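Local coordinates for protein acetylxylan esterase / glucomannan deacetylase (Cellvibrio japonicus, PDB 2W9X) that removes acetyl groups from plant cell-wall polysaccharides, deacetylating glucomannan in strong preference to xylan, at residues Gly306-Val309 and Ala310-Gly314; Gln343-Ala346 and Asn347-Ile350. All blocks are in the same frame, centred on the assembly; numbering follows the deposited sequence. Where two conformers were deposited one is given.

Interaction 1 of 2, residues Gly306-Val309 and Ala310-Gly314; sequences GKVV and AQLKG
Gly306 O accepts the backbone N-H of Ala310 at 3.1 Å, the first of four i-to-i+4 hydrogen bonds that join 306-309 to 310-314 in the C-terminal half of helix 300-314. The methyl CB of Ala310 rests against the same carbonyl oxygen. Lys307 follows with its O bonded to Gln311 N, while CB and CG of Gln311 graze that oxygen; the extended lysine chain leads off the other way, and its NZ is held by Gln304 OE1 one turn back. Val308 makes the first apolar contact: its O takes the N-H of Leu312 at 2.9 Å, and its CG1 meets Leu312 CD1 at 3.7 Å, the two side chains running side by side in the same direction. Val309 pairs likewise with Lys313. The bond from Lys313 N to Val309 O is 3.0 Å long. With CG1 of Val309 anti to the backbone N (chi1 175°), this methyl lies against Lys313 CE at 3.7 Å. The lysine runs straight to CE and bends only at chi4 (-74°), where NZ leaves the valine and donates to His318 O. The helix is the crossover of a beta-alpha-beta unit between strands 288-294 and 320-325. Val308 and Val309 pack on Leu291, Leu312 on Val320 and on Val277 of helix 262-283, whereas Ala310 and Gln311 face Ala302 and Glu303 of the second subunit, whose Lys326 NZ also bonds Gly314 O.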
ATOM      1  N   GLY B 306       9.155   5.026   2.352  1.00 38.33           N
ATOM      2  CA  GLY B 306       8.008   5.877   1.990  1.00 39.24           C
ATOM      3  C   GLY B 306       8.280   6.705   0.734  1.00 39.47           C
ATOM      4  O   GLY B 306       7.388   6.885  -0.127  1.00 40.34           O
ATOM      5  N   LYS B 307       9.521   7.184   0.615  1.00 39.01           N
ATOM      6  CA  LYS B 307       9.959   7.980  -0.543  1.00 39.56           C
ATOM      7  C   LYS B 307      10.040   7.103  -1.798  1.00 38.89           C
ATOM      8  O   LYS B 307       9.695   7.552  -2.897  1.00 38.48           O
ATOM      9  CB  LYS B 307      11.333   8.602  -0.298  1.00 38.90           C
ATOM     10  CG  LYS B 307      11.445   9.644   0.830  1.00 41.64           C
ATOM     11  CD  LYS B 307      12.926  10.093   0.925  1.00 40.59           C
ATOM     12  CE  LYS B 307      13.262  10.881   2.192  1.00 43.16           C
ATOM     13  NZ  LYS B 307      14.747  11.185   2.263  1.00 43.53           N
ATOM     14  N   VAL B 308      10.517   5.864  -1.622  1.00 38.34           N
ATOM     15  CA  VAL B 308      10.576   4.867  -2.700  1.00 37.92           C
ATOM     16  C   VAL B 308       9.178   4.559  -3.256  1.00 37.17           C
ATOM     17  O   VAL B 308       8.954   4.605  -4.468  1.00 36.77           O
ATOM     18  CB  VAL B 308      11.285   3.561  -2.245  1.00 38.61           C
ATOM     19  CG1 VAL B 308      11.220   2.464  -3.326  1.00 36.51           C
ATOM     20  CG2 VAL B 308      12.745   3.846  -1.920  1.00 38.46           C
ATOM     21  N   VAL B 309       8.235   4.253  -2.375  1.00 37.13           N
ATOM     22  CA  VAL B 309       6.868   3.943  -2.809  1.00 36.69           C
ATOM     23  C   VAL B 309       6.272   5.140  -3.576  1.00 36.80           C
ATOM     24  O   VAL B 309       5.644   4.982  -4.638  1.00 36.54           O
ATOM     25  CB  VAL B 309       5.953   3.575  -1.609  1.00 37.14           C
ATOM     26  CG1 VAL B 309       4.508   3.390  -2.086  1.00 36.26           C
ATOM     27  CG2 VAL B 309       6.452   2.316  -0.934  1.00 37.15           C
ATOM     28  N   ALA B 310       6.484   6.338  -3.038  1.00 36.09           N
ATOM     29  CA  ALA B 310       5.980   7.562  -3.675  1.00 36.48           C
ATOM     30  C   ALA B 310       6.563   7.838  -5.059  1.00 36.46           C
ATOM     31  O   ALA B 310       5.821   8.238  -5.969  1.00 37.19           O
ATOM     32  CB  ALA B 310       6.180   8.766  -2.747  1.00 35.78           C
ATOM     33  N   GLN B 311       7.861   7.590  -5.216  0.50 36.78           N
ATOM     34  CA  GLN B 311       8.563   7.792  -6.477  0.50 37.07           C
ATOM     35  C   GLN B 311       8.219   6.742  -7.516  0.50 36.87           C
ATOM     36  O   GLN B 311       8.241   7.022  -8.713  0.50 37.18           O
ATOM     37  CB  GLN B 311      10.073   7.841  -6.247  0.50 37.30           C
ATOM     38  CG  GLN B 311      10.568   9.238  -5.946  0.50 38.42           C
ATOM     39  CD  GLN B 311      12.062   9.325  -5.811  0.50 39.29           C
ATOM     40  OE1 GLN B 311      12.587  10.257  -5.207  0.50 40.87           O
ATOM     41  NE2 GLN B 311      12.760   8.359  -6.375  0.50 40.67           N
ATOM     42  N   LEU B 312       7.917   5.532  -7.048  1.00 36.41           N
ATOM     43  CA  LEU B 312       7.425   4.469  -7.894  1.00 35.99           C
ATOM     44  C   LEU B 312       6.047   4.821  -8.446  1.00 36.10           C
ATOM     45  O   LEU B 312       5.843   4.780  -9.659  1.00 35.76           O
ATOM     46  CB  LEU B 312       7.398   3.119  -7.158  1.00 35.62           C
ATOM     47  CG  LEU B 312       8.764   2.415  -7.033  1.00 35.50           C
ATOM     48  CD1 LEU B 312       8.742   1.388  -5.872  1.00 32.84           C
ATOM     49  CD2 LEU B 312       9.215   1.777  -8.360  1.00 35.45           C
ATOM     50  N   LYS B 313       5.118   5.179  -7.558  1.00 35.36           N
ATOM     51  CA  LYS B 313       3.755   5.555  -7.966  1.00 35.50           C
ATOM     52  C   LYS B 313       3.750   6.781  -8.879  1.00 35.11           C
ATOM     53  O   LYS B 313       3.047   6.808  -9.877  1.00 35.92           O
ATOM     54  CB  LYS B 313       2.884   5.809  -6.738  1.00 34.63           C
ATOM     55  CG  LYS B 313       2.583   4.571  -5.952  1.00 36.14           C
ATOM     56  CD  LYS B 313       1.723   4.908  -4.745  1.00 36.32           C
ATOM     57  CE  LYS B 313       1.327   3.660  -3.971  1.00 35.31           C
ATOM     58  NZ  LYS B 313       0.277   2.893  -4.707  1.00 40.57           N
ATOM     59  N   GLY B 314       4.568   7.776  -8.533  1.00 35.33           N
ATOM     60  CA  GLY B 314       4.763   8.981  -9.323  1.00 34.89           C
ATOM     61  C   GLY B 314       5.273   8.721 -10.728  1.00 35.26           C
ATOM     62  O   GLY B 314       4.960   9.461 -11.653  1.00 34.97           O
TER

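Interaction 2 of 2, residues Gln343-Ala346 and Asn347-Ile350; sequences QLLA and NLLI
Helix 339-354, the last helix of the SGNH-type (GDSL) esterase domain, presents one leucine-rich side to the parallel beta-sheet, and residues 343-350 form two of its turns. Leu345 and Leu348 touch through their CD2 methyls at 4.1 Å, their side chains crossing at a slant. Both also reach Phe325 of strand 320-325. Leu349, one full turn after Leu345, continues this side of the helix: its N-H bonds Leu345 O at 3.0 Å, and both leucines pack on Met292. On another flank Gln343 and Asn347 lie one turn apart, with their amide planes 32° from each other. The glutamine reaches its neighbour because CG is anti to the backbone N (chi1 -167°) and the chain then folds at chi2 (62°). Along the backbone of the same pair, Asn347 N donates to Gln343 O at 2.9 Å. Helix 180-187 lies alongside, with Phe180 against Leu345, Thr184 against Leu349 and Ala187 against Ile350. Ile350, one turn after Ala346, brings CG1 and CD1 close to Ala346 O, and its CD1 stands 4.3 Å from Ala346 CB. Beside these carbons Ala346 O receives the N-H of Ile350, and the N-to-O distance of 2.7 Å is the shortest of the four backbone bonds here.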
ATOM      1  N   GLN B 343       6.470 -16.025  12.941  1.00 29.43           N
ATOM      2  CA  GLN B 343       5.020 -16.294  12.908  1.00 30.02           C
ATOM      3  C   GLN B 343       4.178 -15.015  12.944  1.00 29.63           C
ATOM      4  O   GLN B 343       3.192 -14.899  12.232  1.00 29.80           O
ATOM      5  CB  GLN B 343       4.601 -17.250  14.046  1.00 30.20           C
ATOM      6  CG  GLN B 343       3.187 -17.809  13.863  1.00 33.31           C
ATOM      7  CD  GLN B 343       3.012 -18.654  12.592  1.00 32.08           C
ATOM      8  OE1 GLN B 343       2.262 -18.283  11.683  1.00 36.41           O
ATOM      9  NE2 GLN B 343       3.698 -19.787  12.534  1.00 35.08           N
ATOM     10  N   LEU B 344       4.552 -14.047  13.784  1.00 29.91           N
ATOM     11  CA  LEU B 344       3.801 -12.785  13.841  1.00 29.88           C
ATOM     12  C   LEU B 344       3.839 -12.020  12.510  1.00 29.38           C
ATOM     13  O   LEU B 344       2.813 -11.484  12.050  1.00 29.23           O
ATOM     14  CB  LEU B 344       4.297 -11.894  14.993  1.00 30.84           C
ATOM     15  CG  LEU B 344       4.197 -12.546  16.376  1.00 34.88           C
ATOM     16  CD1 LEU B 344       4.816 -11.643  17.458  1.00 39.60           C
ATOM     17  CD2 LEU B 344       2.720 -12.955  16.733  1.00 37.13           C
ATOM     18  N   LEU B 345       5.017 -11.967  11.899  1.00 27.82           N
ATOM     19  CA  LEU B 345       5.177 -11.283  10.599  1.00 27.62           C
ATOM     20  C   LEU B 345       4.427 -12.021   9.505  1.00 27.98           C
ATOM     21  O   LEU B 345       3.831 -11.399   8.640  1.00 27.71           O
ATOM     22  CB  LEU B 345       6.646 -11.157  10.231  1.00 26.68           C
ATOM     23  CG  LEU B 345       7.429 -10.235  11.185  1.00 26.62           C
ATOM     24  CD1 LEU B 345       8.937 -10.419  10.994  1.00 23.40           C
ATOM     25  CD2 LEU B 345       7.023  -8.780  10.976  1.00 25.42           C
ATOM     26  N   ALA B 346       4.419 -13.349   9.582  1.00 28.85           N
ATOM     27  CA  ALA B 346       3.651 -14.169   8.642  1.00 29.79           C
ATOM     28  C   ALA B 346       2.169 -13.848   8.743  1.00 30.77           C
ATOM     29  O   ALA B 346       1.508 -13.618   7.727  1.00 31.42           O
ATOM     30  CB  ALA B 346       3.913 -15.644   8.890  1.00 29.35           C
ATOM     31  N   ASN B 347       1.653 -13.790   9.974  1.00 31.78           N
ATOM     32  CA  ASN B 347       0.235 -13.482  10.198  1.00 32.18           C
ATOM     33  C   ASN B 347      -0.119 -12.125   9.648  1.00 32.12           C
ATOM     34  O   ASN B 347      -1.192 -11.944   9.080  1.00 32.53           O
ATOM     35  CB  ASN B 347      -0.138 -13.563  11.693  1.00 32.67           C
ATOM     36  CG  ASN B 347       0.089 -14.938  12.284  1.00 34.30           C
ATOM     37  OD1 ASN B 347       0.167 -15.935  11.561  1.00 37.78           O
ATOM     38  ND2 ASN B 347       0.208 -15.001  13.608  1.00 34.64           N
ATOM     39  N   LEU B 348       0.791 -11.169   9.812  1.00 32.31           N
ATOM     40  CA  LEU B 348       0.622  -9.824   9.257  1.00 32.82           C
ATOM     41  C   LEU B 348       0.453  -9.865   7.731  1.00 32.37           C
ATOM     42  O   LEU B 348      -0.460  -9.251   7.161  1.00 32.08           O
ATOM     43  CB  LEU B 348       1.869  -9.002   9.592  1.00 33.54           C
ATOM     44  CG  LEU B 348       1.875  -7.548  10.036  1.00 35.02           C
ATOM     45  CD1 LEU B 348       0.910  -7.339  11.206  1.00 38.60           C
ATOM     46  CD2 LEU B 348       3.295  -7.211  10.452  1.00 34.28           C
ATOM     47  N   LEU B 349       1.367 -10.580   7.084  1.00 32.07           N
ATOM     48  CA  LEU B 349       1.373 -10.747   5.629  1.00 31.90           C
ATOM     49  C   LEU B 349       0.156 -11.535   5.124  1.00 32.37           C
ATOM     50  O   LEU B 349      -0.494 -11.142   4.147  1.00 32.29           O
ATOM     51  CB  LEU B 349       2.674 -11.439   5.217  1.00 31.52           C
ATOM     52  CG  LEU B 349       3.946 -10.585   5.176  1.00 30.50           C
ATOM     53  CD1 LEU B 349       5.143 -11.480   5.018  1.00 29.64           C
ATOM     54  CD2 LEU B 349       3.874  -9.596   4.015  1.00 33.11           C
ATOM     55  N   ILE B 350      -0.147 -12.647   5.797  1.00 32.81           N
ATOM     56  CA  ILE B 350      -1.313 -13.472   5.445  1.00 33.31           C
ATOM     57  C   ILE B 350      -2.621 -12.672   5.439  1.00 33.92           C
ATOM     58  O   ILE B 350      -3.380 -12.709   4.457  1.00 34.38           O
ATOM     59  CB  ILE B 350      -1.425 -14.709   6.365  1.00 33.66           C
ATOM     60  CG1 ILE B 350      -0.254 -15.654   6.108  1.00 32.45           C
ATOM     61  CG2 ILE B 350      -2.819 -15.401   6.212  1.00 34.70           C
ATOM     62  CD1 ILE B 350       0.066 -16.634   7.255  1.00 33.27           C
TER

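In the fold
Interactions 1 and 2 lie on successive helices of the same esterase domain, 300-314 and 339-354, joined through strand 320-325: the 306-314 turns contact Val320 and Gln322, the 343-350 turns Ile323 and Phe325. They do not touch; their centres are 24 Å apart and their nearest atoms about 13 Å. Strand 288-294 is also shared, through Leu291 for interaction 1 and Met292 for interaction 2. Interaction 1 lies away from the annotated sites and borders the second subunit. Interaction 2 is nearer the catalytic centre: the side chain of Leu345 is about 11 Å from that of Ser151, the inferred nucleophile, and about 10 Å from that of His336, thought to activate it.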